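Long-range contact in Lmo0181 protein (Listeria monocytogenes serovar 1/2a, PDB 5F7V), which binds the cyclic glucan cycloalternan as the substrate-binding lipoprotein of an ABC transporter, probably delivering it for uptake into the cell: residues T274-A282 / S348-P356. Numbering follows the deposited sequence.
Sequences TQKATHFFA and SLQYMVLPP. With GLC (alpha-D-glucopyranose), chain B; GLC (alpha-D-glucopyranose), chain C.
Thr278 and Met352 pair in a short parallel bridge that brings residues 352-353 alongside the beginning of strand 278-287, in the bilobal periplasmic-binding-protein fold of ABC solute receptors. Thr278 N donates to Tyr351 O (3.0 Å), and Val353 N returns a shorter bond to Thr278 O. The threonine side chain adds a third: with chi1 at 57°, OG1 lies between the backbone N and the carbonyl carbon, from where Thr278 OG1 donates to Ser348 O at 2.7 Å. That carbonyl also accepts from Tyr351 N, the two donors reaching it from opposite faces of its plane; one carbonyl oxygen of the buried Ser348 thus holds the turn and the strand together. Beyond the bridge the strands diverge, and a water accepting from Phe280 N and donating to Val353 O takes the place of a direct bond.

Lys276 runs along Tyr351 in an extended chain. Lys276 CB starts 3.6 Å from Tyr351 CG, CD sits over the ring centre in a CH-pi contact, 13° off the normal, and NZ passes the phenol to form a salt bridge with Asp150; a second water links NZ to Tyr351 OH. Gln350 CB backs the other face of the ring.

The Phe280 ring is swung out by CG lying anti to the backbone N (chi1 -177°), and Met352 SD lies obliquely 4.3 Å from the centroid of the Phe280 ring, a Met-aromatic contact. Leu349 CD2 approaches the ring edge in its plane. The flanking residues of the same strand serve the sugar: Phe281 lays one ring face against the chain B glucose, while His279, its NE2 bonded to Asn180 O, brings CE1 to 3.4 Å from C6 of the chain C glucose.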
ATOM      1  N   THR A 274      22.125   0.581  -3.556  1.00  4.04           N
ATOM      2  CA  THR A 274      22.679   1.264  -4.728  1.00  4.31           C
ATOM      3  C   THR A 274      21.852   2.473  -5.140  1.00  4.50           C
ATOM      4  O   THR A 274      22.354   3.365  -5.852  1.00  4.73           O
ATOM      5  CB  THR A 274      22.764   0.301  -5.909  1.00  4.36           C
ATOM      6  OG1 THR A 274      21.452  -0.133  -6.279  1.00  4.34           O
ATOM      7  CG2 THR A 274      23.701  -0.879  -5.606  1.00  4.40           C
ATOM      8  N   GLN A 275      20.582   2.490  -4.744  1.00  4.47           N
ATOM      9  CA  GLN A 275      19.730   3.649  -5.040  1.00  4.71           C
ATOM     10  C   GLN A 275      18.558   3.634  -4.114  1.00  4.32           C
ATOM     11  O   GLN A 275      18.253   2.629  -3.483  1.00  3.99           O
ATOM     12  CB  GLN A 275      19.250   3.643  -6.487  1.00  5.25           C
ATOM     13  CG  GLN A 275      18.532   2.357  -6.902  1.00  5.73           C
ATOM     14  CD  GLN A 275      18.360   2.191  -8.411  1.00  6.65           C
ATOM     15  OE1 GLN A 275      19.085   2.808  -9.221  1.00  8.42           O
ATOM     16  NE2 GLN A 275      17.438   1.365  -8.793  1.00  7.12           N
ATOM     17  N   LYS A 276      17.929   4.793  -4.005  1.00  4.24           N
ATOM     18  CA  LYS A 276      16.681   4.901  -3.289  1.00  4.06           C
ATOM     19  C   LYS A 276      15.557   4.311  -4.116  1.00  3.87           C
ATOM     20  O   LYS A 276      15.565   4.411  -5.355  1.00  4.06           O
ATOM     21  CB  LYS A 276      16.397   6.373  -2.986  1.00  4.38           C
ATOM     22  CG  LYS A 276      17.537   7.010  -2.199  1.00  4.73           C
ATOM     23  CD  LYS A 276      17.347   8.480  -1.898  1.00  5.11           C
ATOM     24  CE  LYS A 276      18.513   9.084  -1.151  1.00  5.45           C
ATOM     25  NZ  LYS A 276      18.428  10.558  -1.033  1.00  5.81           N
ATOM     26  N   ALA A 277      14.600   3.696  -3.432  1.00  3.58           N
ATOM     27  CA  ALA A 277      13.380   3.228  -4.088  1.00  3.50           C
ATOM     28  C   ALA A 277      12.287   3.162  -3.041  1.00  3.41           C
ATOM     29  O   ALA A 277      12.491   2.572  -1.963  1.00  3.31           O
ATOM     30  CB  ALA A 277      13.589   1.879  -4.752  1.00  3.47           C
ATOM     31  N   THR A 278      11.165   3.781  -3.377  1.00  3.46           N
ATOM     32  CA  THR A 278      10.052   3.884  -2.432  1.00  3.42           C
ATOM     33  C   THR A 278       8.784   3.392  -3.101  1.00  3.44           C
ATOM     34  O   THR A 278       8.605   3.365  -4.331  1.00  3.62           O
ATOM     35  CB  THR A 278       9.884   5.328  -2.004  1.00  3.53           C
ATOM     36  OG1 THR A 278       9.691   6.120  -3.175  1.00  3.67           O
ATOM     37  CG2 THR A 278      11.136   5.769  -1.209  1.00  3.52           C
ATOM     38  N   HIS A 279       7.896   2.916  -2.254  1.00  3.40           N
ATOM     39  CA  HIS A 279       6.581   2.438  -2.715  1.00  3.44           C
ATOM     40  C   HIS A 279       5.708   3.591  -3.171  1.00  3.58           C
ATOM     41  O   HIS A 279       5.769   4.702  -2.681  1.00  3.65           O
ATOM     42  CB  HIS A 279       5.873   1.716  -1.580  1.00  3.40           C
ATOM     43  CG  HIS A 279       6.210   0.264  -1.509  1.00  3.32           C
ATOM     44  ND1 HIS A 279       6.543  -0.366  -0.333  1.00  3.26           N
ATOM     45  CD2 HIS A 279       6.190  -0.697  -2.460  1.00  3.33           C
ATOM     46  CE1 HIS A 279       6.718  -1.653  -0.568  1.00  3.24           C
ATOM     47  NE2 HIS A 279       6.499  -1.875  -1.843  1.00  3.28           N
ATOM     48  N   PHE A 280       4.825   3.297  -4.112  1.00  3.66           N
ATOM     49  CA  PHE A 280       3.702   4.134  -4.542  1.00  3.83           C
ATOM     50  C   PHE A 280       2.502   3.227  -4.708  1.00  3.87           C
ATOM     51  O   PHE A 280       2.503   2.308  -5.514  1.00  3.85           O
ATOM     52  CB  PHE A 280       4.017   4.849  -5.855  1.00  3.95           C
ATOM     53  CG  PHE A 280       2.919   5.781  -6.288  1.00  4.16           C
ATOM     54  CD1 PHE A 280       2.901   7.094  -5.818  1.00  4.30           C
ATOM     55  CD2 PHE A 280       1.886   5.330  -7.089  1.00  4.30           C
ATOM     56  CE1 PHE A 280       1.889   7.952  -6.212  1.00  4.58           C
ATOM     57  CE2 PHE A 280       0.861   6.182  -7.452  1.00  4.57           C
ATOM     58  CZ  PHE A 280       0.889   7.463  -7.007  1.00  4.71           C
ATOM     59  N   PHE A 281       1.488   3.516  -3.920  1.00  3.95           N
ATOM     60  CA  PHE A 281       0.237   2.747  -3.935  1.00  4.03           C
ATOM     61  C   PHE A 281      -0.901   3.694  -4.244  1.00  4.24           C
ATOM     62  O   PHE A 281      -0.834   4.875  -3.987  1.00  4.32           O
ATOM     63  CB  PHE A 281       0.059   2.049  -2.583  1.00  3.96           C
ATOM     64  CG  PHE A 281       1.063   0.968  -2.325  1.00  3.79           C
ATOM     65  CD1 PHE A 281       1.159  -0.115  -3.195  1.00  3.77           C
ATOM     66  CD2 PHE A 281       1.848   0.997  -1.203  1.00  3.68           C
ATOM     67  CE1 PHE A 281       2.086  -1.103  -2.962  1.00  3.65           C
ATOM     68  CE2 PHE A 281       2.784   0.005  -0.975  1.00  3.56           C
ATOM     69  CZ  PHE A 281       2.894  -1.053  -1.845  1.00  3.54           C
ATOM     70  N   ALA A 282      -1.981   3.143  -4.761  1.00  4.37           N
ATOM     71  CA  ALA A 282      -3.186   3.918  -5.014  1.00  4.61           C
ATOM     72  C   ALA A 282      -4.405   3.063  -4.937  1.00  4.73           C
ATOM     73  O   ALA A 282      -4.365   1.909  -5.354  1.00  4.68           O
ATOM     74  CB  ALA A 282      -3.156   4.589  -6.376  1.00  4.73           C
ATOM     75  N   SER A 348       9.661  11.285  -0.608  1.00  6.31           N
ATOM     76  CA  SER A 348       9.751   9.898  -1.061  1.00  6.03           C
ATOM     77  C   SER A 348       9.248   9.723  -2.486  1.00  6.41           C
ATOM     78  O   SER A 348       9.718   8.810  -3.160  1.00  6.41           O
ATOM     79  CB  SER A 348       8.988   8.994  -0.101  1.00  5.55           C
ATOM     80  OG  SER A 348       9.533   8.924   1.203  1.00  5.31           O
ATOM     81  N   LEU A 349       8.352  10.576  -2.975  1.00  6.81           N
ATOM     82  CA  LEU A 349       7.786  10.410  -4.308  1.00  7.33           C
ATOM     83  C   LEU A 349       8.805  10.530  -5.413  1.00  7.89           C
ATOM     84  O   LEU A 349       8.609   9.951  -6.471  1.00  8.26           O
ATOM     85  CB  LEU A 349       6.653  11.391  -4.509  1.00  7.76           C
ATOM     86  CG  LEU A 349       5.454  11.236  -3.572  1.00  7.34           C
ATOM     87  CD1 LEU A 349       4.533  12.423  -3.706  1.00  7.82           C
ATOM     88  CD2 LEU A 349       4.722   9.936  -3.858  1.00  7.22           C
ATOM     89  N   GLN A 350       9.918  11.220  -5.188  1.00  8.06           N
ATOM     90  CA  GLN A 350      10.974  11.288  -6.185  1.00  8.67           C
ATOM     91  C   GLN A 350      11.512   9.905  -6.584  1.00  8.37           C
ATOM     92  O   GLN A 350      11.912   9.660  -7.709  1.00  8.93           O
ATOM     93  CB  GLN A 350      12.159  12.122  -5.674  1.00  9.01           C
ATOM     94  CG  GLN A 350      13.229  12.323  -6.737  1.00  9.94           C
ATOM     95  CD  GLN A 350      14.389  13.249  -6.347  1.00 10.61           C
ATOM     96  OE1 GLN A 350      15.517  13.137  -6.834  1.00 11.24           O
ATOM     97  NE2 GLN A 350      14.126  14.139  -5.422  1.00 10.77           N
ATOM     98  N   TYR A 351      11.508   8.982  -5.623  1.00  7.56           N
ATOM     99  CA  TYR A 351      12.181   7.692  -5.794  1.00  7.28           C
ATOM    100  C   TYR A 351      11.192   6.572  -5.989  1.00  7.21           C
ATOM    101  O   TYR A 351      11.564   5.422  -5.873  1.00  6.77           O
ATOM    102  CB  TYR A 351      13.063   7.398  -4.569  1.00  6.73           C
ATOM    103  CG  TYR A 351      13.768   8.631  -4.057  1.00  6.99           C
ATOM    104  CD1 TYR A 351      14.722   9.281  -4.839  1.00  7.68           C
ATOM    105  CD2 TYR A 351      13.448   9.156  -2.805  1.00  6.69           C
ATOM    106  CE1 TYR A 351      15.358  10.407  -4.351  1.00  8.06           C
ATOM    107  CE2 TYR A 351      14.076  10.309  -2.351  1.00  7.06           C
ATOM    108  CZ  TYR A 351      15.012  10.938  -3.090  1.00  7.75           C
ATOM    109  OH  TYR A 351      15.643  12.083  -2.642  1.00  8.54           O
ATOM    110  N   MET A 352       9.957   6.870  -6.328  1.00  7.74           N
ATOM    111  CA  MET A 352       8.922   5.852  -6.389  1.00  8.08           C
ATOM    112  C   MET A 352       9.204   4.783  -7.436  1.00  8.22           C
ATOM    113  O   MET A 352       9.776   5.045  -8.507  1.00  8.86           O
ATOM    114  CB  MET A 352       7.560   6.496  -6.669  1.00  9.36           C
ATOM    115  CG  MET A 352       7.404   7.047  -8.069  1.00 11.03           C
ATOM    116  SD  MET A 352       5.704   7.512  -8.506  1.00 14.37           S
ATOM    117  CE  MET A 352       5.671   8.951  -7.551  1.00 13.48           C
ATOM    118  N   VAL A 353       8.753   3.583  -7.126  0.60  6.00           N
ATOM    119  CA  VAL A 353       8.692   2.487  -8.078  0.60  5.81           C
ATOM    120  C   VAL A 353       7.265   1.954  -8.095  0.60  5.69           C
ATOM    121  O   VAL A 353       6.701   1.580  -7.074  0.60  5.48           O
ATOM    122  CB  VAL A 353       9.752   1.404  -7.820  0.60  5.57           C
ATOM    123  CG1 VAL A 353      11.109   1.986  -8.173  0.60  5.82           C
ATOM    124  CG2 VAL A 353       9.630   0.783  -6.421  0.60  5.36           C
ATOM    125  N   LEU A 354       6.667   1.951  -9.277  1.00  5.84           N
ATOM    126  CA  LEU A 354       5.276   1.544  -9.441  1.00  5.92           C
ATOM    127  C   LEU A 354       5.154   0.038  -9.241  1.00  5.68           C
ATOM    128  O   LEU A 354       6.092  -0.704  -9.545  1.00  5.72           O
ATOM    129  CB  LEU A 354       4.782   1.968 -10.815  1.00  6.24           C
ATOM    130  CG  LEU A 354       4.871   3.467 -11.091  1.00  6.66           C
ATOM    131  CD1 LEU A 354       4.437   3.721 -12.518  1.00  7.04           C
ATOM    132  CD2 LEU A 354       3.983   4.242 -10.133  1.00  6.83           C
ATOM    133  N   PRO A 355       4.002  -0.443  -8.747  1.00  5.61           N
ATOM    134  CA  PRO A 355       3.785  -1.892  -8.728  1.00  5.54           C
ATOM    135  C   PRO A 355       3.857  -2.520 -10.122  1.00  5.77           C
ATOM    136  O   PRO A 355       3.397  -1.876 -11.069  1.00  5.95           O
ATOM    137  CB  PRO A 355       2.359  -2.024  -8.225  1.00  5.66           C
ATOM    138  CG  PRO A 355       2.003  -0.707  -7.647  1.00  5.76           C
ATOM    139  CD  PRO A 355       2.768   0.306  -8.444  1.00  5.86           C
ATOM    140  N   PRO A 356       4.447  -3.713 -10.239  1.00  5.85           N
ATOM    141  CA  PRO A 356       4.281  -4.418 -11.503  1.00  6.14           C
ATOM    142  C   PRO A 356       2.784  -4.581 -11.807  1.00  6.49           C
ATOM    143  O   PRO A 356       1.998  -4.866 -10.903  1.00  6.36           O
ATOM    144  CB  PRO A 356       4.977  -5.743 -11.239  1.00  6.09           C
ATOM    145  CG  PRO A 356       5.880  -5.494 -10.144  1.00  5.84           C
ATOM    146  CD  PRO A 356       5.162  -4.536  -9.253  1.00  5.74           C
TER
HETATM  147  C1  GLC B   4      -2.508   0.010   1.656  1.00  2.56           C
HETATM  148  C2  GLC B   4      -2.975   0.808   0.460  1.00  2.43           C
HETATM  149  C3  GLC B   4      -3.195  -0.110  -0.729  1.00  2.38           C
HETATM  150  C4  GLC B   4      -1.964  -0.976  -0.974  1.00  2.28           C
HETATM  151  C5  GLC B   4      -1.604  -1.746   0.290  1.00  2.35           C
HETATM  152  C6  GLC B   4      -0.310  -2.538   0.154  1.00  2.35           C
HETATM  153  O2  GLC B   4      -4.179   1.499   0.812  1.00  2.46           O
HETATM  154  O3  GLC B   4      -3.427   0.712  -1.869  1.00  2.35           O
HETATM  155  O4  GLC B   4      -2.303  -1.937  -1.978  1.00  2.40           O
HETATM  156  O5  GLC B   4      -1.379  -0.803   1.361  1.00  2.36           O
HETATM  157  O6  GLC B   4      -0.050  -3.030   1.489  1.00  2.41           O
HETATM  158  C1  GLC C   1       0.775  -4.198   1.499  1.00  2.49           C
HETATM  159  C2  GLC C   1       0.731  -4.675   2.944  1.00  2.58           C
HETATM  160  C3  GLC C   1       1.324  -3.590   3.844  1.00  2.64           C
HETATM  161  C4  GLC C   1       2.731  -3.264   3.379  1.00  2.58           C
HETATM  162  C5  GLC C   1       2.783  -2.978   1.870  1.00  2.54           C
HETATM  163  C6  GLC C   1       4.201  -2.900   1.298  1.00  2.64           C
HETATM  164  O2  GLC C   1      -0.613  -4.999   3.339  1.00  2.78           O
HETATM  165  O3  GLC C   1       1.335  -4.127   5.174  1.00  2.88           O
HETATM  166  O4  GLC C   1       3.218  -2.086   4.043  1.00  2.70           O
HETATM  167  O5  GLC C   1       2.119  -3.969   1.085  1.00  2.49           O
HETATM  168  O6  GLC C   1       4.860  -4.138   1.541  1.00  2.67           O
HETATM  169  O   HOH W   1      13.716   4.011  -7.362  1.00  9.08           O
HETATM  170  O   HOH W   2      16.041  11.898   0.062  1.00 17.84           O
HETATM  171  O   HOH W   3       4.716   0.717  -5.568  1.00  3.80           O